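Local coordinates for StAR-related lipid transfer protein 13 (Homo sapiens, PDB 2PSO) that serves as a GTPase-activating protein for RhoA, and perhaps Cdc42, acts as a tumour suppressor in hepatocellular carcinoma cells and carries a lipid-binding START domain, at residues A[63-68]-A[75-80]; A[120-125]-A[135-140]; A[169-174]-A[196-201]. All blocks are in the same frame, centred on the assembly; numbering follows the deposited sequence.

Interaction 1: A[63-68]-A[75-80]; sequences LAFKKV and KLWKAS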
loop_
_atom_site.group_PDB
_atom_site.type_symbol
_atom_site.label_atom_id
_atom_site.label_comp_id
_atom_site.label_asym_id
_atom_site.label_seq_id
_atom_site.Cartn_x
_atom_site.Cartn_y
_atom_site.Cartn_z
ATOM N N LEU A 63 9.148 2.168 7.674
ATOM C CA LEU A 63 9.066 1.071 6.692
ATOM C C LEU A 63 9.590 -0.285 7.230
ATOM O O LEU A 63 10.449 -0.317 8.127
ATOM C CB LEU A 63 9.897 1.456 5.485
ATOM C CG LEU A 63 9.677 0.675 4.205
ATOM C CD1 LEU A 63 8.197 0.541 3.997
ATOM C CD2 LEU A 63 10.349 1.455 3.083
ATOM N N ALA A 64 9.078 -1.393 6.677
ATOM C CA ALA A 64 9.523 -2.753 7.022
ATOM C C ALA A 64 9.024 -3.762 5.992
ATOM O O ALA A 64 8.072 -3.478 5.269
ATOM C CB ALA A 64 9.048 -3.153 8.399
ATOM N N PHE A 65 9.671 -4.929 5.896
ATOM C CA PHE A 65 9.127 -5.975 5.026
ATOM C C PHE A 65 9.120 -7.362 5.615
ATOM O O PHE A 65 9.528 -7.585 6.751
ATOM C CB PHE A 65 9.753 -5.985 3.636
ATOM C CG PHE A 65 11.220 -6.241 3.627
ATOM C CD1 PHE A 65 11.717 -7.544 3.560
ATOM C CD2 PHE A 65 12.115 -5.189 3.623
ATOM C CE1 PHE A 65 13.065 -7.788 3.529
ATOM C CE2 PHE A 65 13.488 -5.431 3.580
ATOM C CZ PHE A 65 13.959 -6.734 3.544
ATOM N N LYS A 66 8.654 -8.306 4.825
ATOM C CA LYS A 66 8.452 -9.628 5.334
ATOM C C LYS A 66 8.388 -10.577 4.142
ATOM O O LYS A 66 7.747 -10.271 3.122
ATOM C CB LYS A 66 7.144 -9.674 6.145
ATOM C CG LYS A 66 6.889 -10.998 6.823
ATOM C CD LYS A 66 5.456 -11.202 7.208
ATOM C CE LYS A 66 5.227 -10.938 8.687
ATOM N NZ LYS A 66 4.125 -11.817 9.207
ATOM N N LYS A 67 9.088 -11.704 4.254
ATOM C CA LYS A 67 8.945 -12.786 3.298
ATOM C C LYS A 67 7.756 -13.593 3.787
ATOM O O LYS A 67 7.628 -13.867 4.982
ATOM C CB LYS A 67 10.214 -13.648 3.270
ATOM N N VAL A 68 6.864 -13.974 2.890
ATOM C CA VAL A 68 5.691 -14.689 3.357
ATOM C C VAL A 68 5.986 -16.188 3.505
ATOM O O VAL A 68 5.351 -16.881 4.307
ATOM C CB VAL A 68 4.463 -14.409 2.448
ATOM C CG1 VAL A 68 3.172 -14.844 3.121
ATOM C CG2 VAL A 68 4.386 -12.934 2.135
ATOM N N LYS A 75 7.552 -9.319 -1.829
ATOM C CA LYS A 75 7.537 -9.052 -0.404
ATOM C C LYS A 75 6.223 -8.422 0.063
ATOM O O LYS A 75 5.478 -7.820 -0.722
ATOM C CB LYS A 75 8.734 -8.182 -0.022
ATOM C CG LYS A 75 10.045 -8.947 -0.005
ATOM C CD LYS A 75 11.250 -8.011 -0.114
ATOM C CE LYS A 75 12.506 -8.763 -0.566
ATOM N NZ LYS A 75 13.743 -7.959 -0.365
ATOM N N LEU A 76 5.935 -8.593 1.343
ATOM C CA LEU A 76 4.814 -7.928 1.955
ATOM C C LEU A 76 5.393 -6.719 2.643
ATOM O O LEU A 76 6.246 -6.863 3.510
ATOM C CB LEU A 76 4.213 -8.834 3.013
ATOM C CG LEU A 76 2.929 -8.368 3.682
ATOM C CD1 LEU A 76 1.819 -8.280 2.641
ATOM C CD2 LEU A 76 2.532 -9.338 4.797
ATOM N N TRP A 77 4.944 -5.528 2.282
ATOM C CA TRP A 77 5.459 -4.324 2.935
ATOM C C TRP A 77 4.530 -3.709 3.960
ATOM O O TRP A 77 3.339 -3.978 3.975
ATOM C CB TRP A 77 5.760 -3.272 1.911
ATOM C CG TRP A 77 6.801 -3.670 0.965
ATOM C CD1 TRP A 77 6.634 -4.328 -0.216
ATOM C CD2 TRP A 77 8.197 -3.419 1.095
ATOM N NE1 TRP A 77 7.844 -4.476 -0.842
ATOM C CE2 TRP A 77 8.820 -3.928 -0.053
ATOM C CE3 TRP A 77 8.984 -2.805 2.075
ATOM C CZ2 TRP A 77 10.187 -3.849 -0.250
ATOM C CZ3 TRP A 77 10.348 -2.721 1.876
ATOM C CH2 TRP A 77 10.935 -3.243 0.724
ATOM N N LYS A 78 5.099 -2.849 4.797
ATOM C CA LYS A 78 4.369 -2.202 5.872
ATOM C C LYS A 78 4.938 -0.823 6.120
ATOM O O LYS A 78 6.033 -0.711 6.652
ATOM C CB LYS A 78 4.474 -3.031 7.145
ATOM C CG LYS A 78 3.765 -2.429 8.330
ATOM C CD LYS A 78 3.577 -3.447 9.446
ATOM C CE LYS A 78 4.817 -3.580 10.295
ATOM N NZ LYS A 78 4.931 -2.441 11.250
ATOM N N ALA A 79 4.196 0.219 5.746
ATOM C CA ALA A 79 4.595 1.606 6.021
ATOM C C ALA A 79 3.675 2.322 7.015
ATOM O O ALA A 79 2.482 2.025 7.083
ATOM C CB ALA A 79 4.696 2.393 4.749
ATOM N N SER A 80 4.241 3.261 7.781
ATOM C CA SER A 80 3.504 4.031 8.798
ATOM C C SER A 80 3.725 5.540 8.791
ATOM O O SER A 80 4.723 6.031 8.261
ATOM C CB SER A 80 3.872 3.546 10.170
ATOM O OG SER A 80 3.109 2.416 10.460
#
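Phe65 and Trp77 lie beside each other on adjacent antiparallel strands, and their side chains run side by side in the same direction. Phe65 CB sits over one face of the indole, 3.8 Å from the centroid of the Trp77 six-membered ring. With Phe65 CG between the backbone N and the carbonyl carbon (chi1 61°), the phenyl turns its edge toward that same face in an offset edge-to-face pair, the planes 61° apart. Leu63 CD1 lies 3.9 Å from Trp77 CE3. The extended chain of Lys75 lies alongside the phenyl, and Lys75 NZ makes an off-centre cation-pi contact 4.4 Å from the Phe65 ring centroid; the ammonium is also hydrogen-bonded to Ser207 O. These strands, 62-66 and 76-83, form a hairpin in the curved sheet of the START helix-grip fold, where Trp77 also meets Phe210 of helix 209-223. Leu76 points to the other face of the hairpin. Its CB packs 4.2 Å from Val68 CG2, and its CD2 lies at the same distance from Lys66 CD. A nearly straight hydrogen bond joins Leu76 N to Lys66 O (3.0 Å, 174°), while Trp52 makes cation-pi contacts with both Lys66 and Lys78.

Interaction 2: A[120-125]-A[135-140]; sequences IYQYVL and DFVVLR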
loop_
_atom_site.group_PDB
_atom_site.type_symbol
_atom_site.label_atom_id
_atom_site.label_comp_id
_atom_site.label_asym_id
_atom_site.label_seq_id
_atom_site.Cartn_x
_atom_site.Cartn_y
_atom_site.Cartn_z
ATOM N N ILE A 120 -16.910 -2.645 -5.483
ATOM C CA ILE A 120 -15.896 -2.855 -6.483
ATOM C C ILE A 120 -15.435 -1.522 -7.087
ATOM O O ILE A 120 -16.193 -0.777 -7.726
ATOM C CB ILE A 120 -16.401 -3.794 -7.553
ATOM C CG1 ILE A 120 -16.660 -5.142 -6.925
ATOM C CG2 ILE A 120 -15.382 -3.942 -8.649
ATOM C CD1 ILE A 120 -16.890 -6.153 -7.935
ATOM N N TYR A 121 -14.180 -1.207 -6.875
ATOM C CA TYR A 121 -13.718 0.122 -7.201
ATOM C C TYR A 121 -12.698 -0.023 -8.294
ATOM O O TYR A 121 -11.966 -0.998 -8.330
ATOM C CB TYR A 121 -13.087 0.744 -5.955
ATOM C CG TYR A 121 -12.950 2.225 -6.002
ATOM C CD1 TYR A 121 -14.068 3.036 -6.085
ATOM C CD2 TYR A 121 -11.703 2.828 -5.950
ATOM C CE1 TYR A 121 -13.953 4.397 -6.117
ATOM C CE2 TYR A 121 -11.573 4.209 -5.968
ATOM C CZ TYR A 121 -12.702 4.985 -6.054
ATOM O OH TYR A 121 -12.596 6.353 -6.105
ATOM N N GLN A 122 -12.635 0.937 -9.193
ATOM C CA GLN A 122 -11.674 0.832 -10.283
ATOM C C GLN A 122 -10.985 2.148 -10.506
ATOM O O GLN A 122 -11.642 3.146 -10.712
ATOM C CB GLN A 122 -12.388 0.388 -11.559
ATOM C CG GLN A 122 -11.716 0.774 -12.844
ATOM C CD GLN A 122 -12.729 1.196 -13.889
ATOM O OE1 GLN A 122 -12.934 2.384 -14.120
ATOM N NE2 GLN A 122 -13.381 0.235 -14.507
ATOM N N TYR A 123 -9.662 2.149 -10.445
ATOM C CA TYR A 123 -8.901 3.355 -10.725
ATOM C C TYR A 123 -7.709 3.094 -11.611
ATOM O O TYR A 123 -7.335 1.953 -11.830
ATOM C CB TYR A 123 -8.418 4.015 -9.443
ATOM C CG TYR A 123 -7.605 3.135 -8.488
ATOM C CD1 TYR A 123 -6.204 3.159 -8.486
ATOM C CD2 TYR A 123 -8.243 2.315 -7.557
ATOM C CE1 TYR A 123 -5.465 2.382 -7.595
ATOM C CE2 TYR A 123 -7.517 1.531 -6.679
ATOM C CZ TYR A 123 -6.132 1.567 -6.695
ATOM O OH TYR A 123 -5.441 0.786 -5.784
ATOM N N VAL A 124 -7.100 4.175 -12.098
ATOM C CA VAL A 124 -5.861 4.122 -12.882
ATOM C C VAL A 124 -4.831 4.979 -12.187
ATOM O O VAL A 124 -5.178 6.040 -11.699
ATOM C CB VAL A 124 -6.060 4.732 -14.256
ATOM C CG1 VAL A 124 -4.740 4.850 -14.961
ATOM C CG2 VAL A 124 -7.007 3.887 -15.075
ATOM N N LEU A 125 -3.583 4.516 -12.123
ATOM C CA LEU A 125 -2.468 5.358 -11.686
ATOM C C LEU A 125 -1.581 5.621 -12.883
ATOM O O LEU A 125 -1.171 4.681 -13.569
ATOM C CB LEU A 125 -1.625 4.682 -10.604
ATOM C CG LEU A 125 -2.289 4.259 -9.303
ATOM C CD1 LEU A 125 -1.241 4.032 -8.223
ATOM C CD2 LEU A 125 -3.253 5.323 -8.869
ATOM N N ASP A 135 -3.060 -0.169 -13.660
ATOM C CA ASP A 135 -4.529 -0.153 -13.551
ATOM C C ASP A 135 -5.101 -1.112 -12.507
ATOM O O ASP A 135 -4.538 -2.182 -12.250
ATOM C CB ASP A 135 -5.169 -0.430 -14.901
ATOM C CG ASP A 135 -4.620 0.459 -15.982
ATOM O OD1 ASP A 135 -4.086 1.541 -15.646
ATOM O OD2 ASP A 135 -4.719 0.069 -17.168
ATOM N N PHE A 136 -6.220 -0.719 -11.904
ATOM C CA PHE A 136 -6.711 -1.414 -10.718
ATOM C C PHE A 136 -8.203 -1.625 -10.725
ATOM O O PHE A 136 -8.963 -0.768 -11.155
ATOM C CB PHE A 136 -6.326 -0.670 -9.437
ATOM C CG PHE A 136 -4.847 -0.624 -9.187
ATOM C CD1 PHE A 136 -4.015 0.172 -9.968
ATOM C CD2 PHE A 136 -4.286 -1.363 -8.170
ATOM C CE1 PHE A 136 -2.658 0.218 -9.746
ATOM C CE2 PHE A 136 -2.919 -1.312 -7.937
ATOM C CZ PHE A 136 -2.109 -0.524 -8.726
ATOM N N VAL A 137 -8.617 -2.777 -10.235
ATOM C CA VAL A 137 -10.013 -3.110 -10.112
ATOM C C VAL A 137 -10.037 -3.971 -8.897
ATOM O O VAL A 137 -9.435 -5.027 -8.859
ATOM C CB VAL A 137 -10.532 -3.940 -11.297
ATOM C CG1 VAL A 137 -11.985 -4.354 -11.055
ATOM C CG2 VAL A 137 -10.373 -3.165 -12.608
ATOM N N VAL A 138 -10.751 -3.526 -7.891
ATOM C CA VAL A 138 -10.531 -4.040 -6.577
ATOM C C VAL A 138 -11.849 -4.241 -5.828
ATOM O O VAL A 138 -12.800 -3.502 -6.043
ATOM C CB VAL A 138 -9.595 -3.064 -5.892
ATOM C CG1 VAL A 138 -10.040 -2.749 -4.491
ATOM C CG2 VAL A 138 -8.213 -3.610 -5.942
ATOM N N LEU A 139 -11.929 -5.289 -5.019
ATOM C CA LEU A 139 -12.968 -5.425 -4.021
ATOM C C LEU A 139 -12.485 -4.682 -2.740
ATOM O O LEU A 139 -11.446 -5.036 -2.193
ATOM C CB LEU A 139 -13.128 -6.918 -3.756
ATOM C CG LEU A 139 -14.112 -7.454 -2.709
ATOM C CD1 LEU A 139 -15.531 -7.209 -3.142
ATOM C CD2 LEU A 139 -13.895 -8.953 -2.479
ATOM N N ARG A 140 -13.164 -3.632 -2.281
ATOM C CA ARG A 140 -12.751 -2.961 -1.024
ATOM C C ARG A 140 -13.881 -3.109 -0.069
ATOM O O ARG A 140 -15.035 -2.994 -0.464
ATOM C CB ARG A 140 -12.589 -1.432 -1.139
ATOM C CG ARG A 140 -12.206 -0.896 -2.457
ATOM C CD ARG A 140 -12.755 0.469 -2.598
ATOM N NE ARG A 140 -11.724 1.490 -2.636
ATOM C CZ ARG A 140 -11.977 2.783 -2.759
ATOM N NH1 ARG A 140 -10.980 3.648 -2.775
ATOM N NH2 ARG A 140 -13.227 3.208 -2.885
#
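The carbonyl oxygen of Val138 receives the amide of Tyr121 across the hairpin, Tyr121 N to Val138 O measuring 2.8 Å with the donor in the carbonyl plane. A second hydrogen approaches the same oxygen from Ile120 CA, giving a CA-H...O contact of 3.2 Å between Ile120 CA and Val138 O. The return bond, Val138 N to Tyr121 O, is equally short at 2.8 Å and makes Tyr121 and Val138 a hydrogen-bonded antiparallel pair. Two residues on, Tyr123 and Phe136 form the next such pair, though one of its two bonds, Tyr123 N to Phe136 O, is weak at 3.1 Å; their side chains share the face that holds Tyr121. Phe136 CB stands over the middle of the Tyr123 ring, 3.6 Å from its centroid. The two rings are almost parallel (7°) but slid so far that they barely overlap, leaving Tyr123 CE1 above the rim of the phenyl. Leu125 CG reaches the phenyl too, at 4.1 Å from Phe136 CE1. At the other end, the guanidinium of Arg140 lies flat on Tyr121, the planes 4° apart and Arg140 CZ 3.5 Å from the ring centroid. A bend at chi3 helps swing the group back over the ring, and a salt bridge from Arg140 NH2 to Glu119 should help fix its rotation. On the reverse face Ile120 CG2 meets Val137 CG1, and Asp135, hydrogen-bonded to Ser133, lies beside Val124. The arrangement is cross-strand aromatic and cation-pi pairing on one face of an antiparallel hairpin, itself part of the curved sheet of the START helix-grip fold.

Interaction 3: A[169-174]-A[196-201]; sequences VRAVVM and IDLKGH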
loop_
_atom_site.group_PDB
_atom_site.type_symbol
_atom_site.label_atom_id
_atom_site.label_comp_id
_atom_site.label_asym_id
_atom_site.label_seq_id
_atom_site.Cartn_x
_atom_site.Cartn_y
_atom_site.Cartn_z
ATOM N N VAL A 169 -1.575 -1.489 -17.710
ATOM C CA VAL A 169 -1.295 -2.822 -17.166
ATOM C C VAL A 169 -2.030 -3.116 -15.866
ATOM O O VAL A 169 -1.693 -2.544 -14.830
ATOM C CB VAL A 169 0.219 -2.991 -16.831
ATOM C CG1 VAL A 169 0.560 -4.460 -16.511
ATOM C CG2 VAL A 169 1.101 -2.461 -17.952
ATOM N N ARG A 170 -2.998 -4.022 -15.901
ATOM C CA ARG A 170 -3.639 -4.478 -14.673
ATOM C C ARG A 170 -2.640 -4.920 -13.631
ATOM O O ARG A 170 -1.854 -5.819 -13.878
ATOM C CB ARG A 170 -4.534 -5.670 -14.959
ATOM C CG ARG A 170 -5.911 -5.298 -15.424
ATOM C CD ARG A 170 -6.736 -4.687 -14.301
ATOM N NE ARG A 170 -8.031 -5.352 -14.226
ATOM C CZ ARG A 170 -9.050 -5.099 -15.040
ATOM N NH1 ARG A 170 -8.938 -4.164 -15.976
ATOM N NH2 ARG A 170 -10.193 -5.766 -14.896
ATOM N N ALA A 171 -2.663 -4.308 -12.459
ATOM C CA ALA A 171 -1.866 -4.838 -11.372
ATOM C C ALA A 171 -2.636 -5.956 -10.662
ATOM O O ALA A 171 -3.686 -6.391 -11.120
ATOM C CB ALA A 171 -1.485 -3.744 -10.401
ATOM N N VAL A 172 -2.081 -6.449 -9.561
ATOM C CA VAL A 172 -2.739 -7.457 -8.746
ATOM C C VAL A 172 -2.484 -7.087 -7.282
ATOM O O VAL A 172 -1.425 -7.392 -6.714
ATOM C CB VAL A 172 -2.222 -8.892 -9.033
ATOM C CG1 VAL A 172 -2.903 -9.915 -8.110
ATOM C CG2 VAL A 172 -2.445 -9.288 -10.493
ATOM N N VAL A 173 -3.441 -6.383 -6.690
ATOM C CA VAL A 173 -3.384 -6.103 -5.284
ATOM C C VAL A 173 -3.646 -7.453 -4.626
ATOM O O VAL A 173 -4.765 -7.930 -4.622
ATOM C CB VAL A 173 -4.427 -5.019 -4.892
ATOM C CG1 VAL A 173 -4.599 -4.915 -3.377
ATOM C CG2 VAL A 173 -4.016 -3.683 -5.446
ATOM N N MET A 174 -2.586 -8.096 -4.136
ATOM C CA MET A 174 -2.699 -9.416 -3.512
ATOM C C MET A 174 -3.130 -9.217 -2.072
ATOM O O MET A 174 -4.041 -9.892 -1.572
ATOM C CB MET A 174 -1.363 -10.158 -3.562
ATOM C CG MET A 174 -0.721 -10.239 -4.964
ATOM S SD MET A 174 0.985 -10.916 -5.007
ATOM C CE MET A 174 0.861 -12.260 -3.823
ATOM N N ILE A 196 1.660 -5.812 -3.749
ATOM C CA ILE A 196 1.093 -5.668 -5.072
ATOM C C ILE A 196 2.024 -6.304 -6.099
ATOM O O ILE A 196 3.245 -6.303 -5.926
ATOM C CB ILE A 196 0.879 -4.189 -5.404
ATOM C CG1 ILE A 196 0.253 -3.483 -4.197
ATOM C CG2 ILE A 196 -0.002 -4.028 -6.626
ATOM C CD1 ILE A 196 -0.083 -2.023 -4.428
ATOM N N ASP A 197 1.437 -6.868 -7.152
ATOM C CA ASP A 197 2.171 -7.396 -8.277
ATOM C C ASP A 197 1.856 -6.520 -9.488
ATOM O O ASP A 197 0.933 -6.818 -10.248
ATOM C CB ASP A 197 1.725 -8.841 -8.518
ATOM C CG ASP A 197 2.454 -9.520 -9.684
ATOM O OD1 ASP A 197 3.104 -8.832 -10.495
ATOM O OD2 ASP A 197 2.353 -10.765 -9.798
ATOM N N LEU A 198 2.601 -5.427 -9.663
ATOM C CA LEU A 198 2.549 -4.680 -10.917
ATOM C C LEU A 198 3.166 -5.649 -11.886
ATOM O O LEU A 198 4.149 -6.309 -11.546
ATOM C CB LEU A 198 3.402 -3.415 -10.883
ATOM C CG LEU A 198 3.452 -2.421 -9.713
ATOM C CD1 LEU A 198 2.061 -2.079 -9.142
ATOM C CD2 LEU A 198 4.400 -2.899 -8.607
ATOM N N LYS A 199 2.618 -5.769 -13.084
ATOM C CA LYS A 199 3.112 -6.822 -13.969
ATOM C C LYS A 199 4.206 -6.397 -14.974
ATOM O O LYS A 199 3.901 -5.976 -16.090
ATOM C CB LYS A 199 1.943 -7.537 -14.656
ATOM C CG LYS A 199 1.090 -8.330 -13.678
ATOM C CD LYS A 199 0.389 -9.490 -14.355
ATOM C CE LYS A 199 -0.195 -10.450 -13.328
ATOM N NZ LYS A 199 -0.990 -11.542 -13.961
ATOM N N GLY A 200 5.475 -6.506 -14.581
ATOM C CA GLY A 200 6.556 -6.360 -15.560
ATOM C C GLY A 200 7.734 -5.453 -15.243
ATOM O O GLY A 200 8.232 -4.749 -16.116
ATOM N N HIS A 201 8.181 -5.465 -13.995
ATOM C CA HIS A 201 9.408 -4.777 -13.623
ATOM C C HIS A 201 10.314 -5.825 -13.019
ATOM O O HIS A 201 9.918 -6.983 -12.893
ATOM C CB HIS A 201 9.150 -3.668 -12.597
ATOM C CG HIS A 201 8.321 -2.534 -13.115
ATOM N ND1 HIS A 201 7.122 -2.165 -12.540
ATOM C CD2 HIS A 201 8.518 -1.683 -14.150
ATOM C CE1 HIS A 201 6.616 -1.138 -13.201
ATOM N NE2 HIS A 201 7.442 -0.827 -14.183
#
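Ala171 CB occupies the apolar centre, with Ile196 CG2 and Leu198 CD1 each 4.1 Å away. The same branch of Ile196 also reaches Val173, with Ile196 CG2 4.2 Å from Val173 CG2; the two branched side chains lie side by side and point the same way. Phe210 of helix 209-223 touches both Ile196 and Leu198, and Phe136 touches Ala171 and Val173, so this centre bridges the helix and strand 134-143. Further out, Val172 meets the aliphatic part of Lys199, whose extended chain brings CE to 3.8 Å from Val172 CG2. Lys199 CB in turn packs against Val169 CG1, and Met174 SD rests near Asp197 CB. The polar edge is backbone to backbone. Asp197 N gives a hydrogen bond of 2.9 Å to Val172 O, fairly straight at 163°, although the donor stands well above the carbonyl plane. The reciprocal link, Val172 N to Asp197 O, is weak at 3.1 Å. Val173 and Ile196 form a non-hydrogen-bonded antiparallel pair, but the chain turns a corner at Met174. One sound and one weak backbone bond, with apolar contacts on Ala171 and Val173, are consistent with a mixed junction between 169-174 and the end of strand 188-196 with its following loop.

How the interactions relate
All three contacts reach the same curved sheet, and interaction 3 falls between the other two in strand order (76-83, 188-196, 169-182, 134-143). Interactions 2 and 3 have centres about 12 Å apart and touch directly: probable hydrogen bonds run from Ala171 N to Asp135 O (2.8 Å) and from Asp135 N to Val169 O (3.0 Å), joining the parallel neighbours 134-143 and 169-182. Interactions 1 and 3, with centres about 16 Å apart, do not touch, yet both send side chains to Phe210. Interactions 1 and 2 lie on opposite sides of the chain's centre, about 22 Å between their centres. As in other START domains, lipid would probably be held between this sheet and helix 209-223, which interactions 1 and 3 touch.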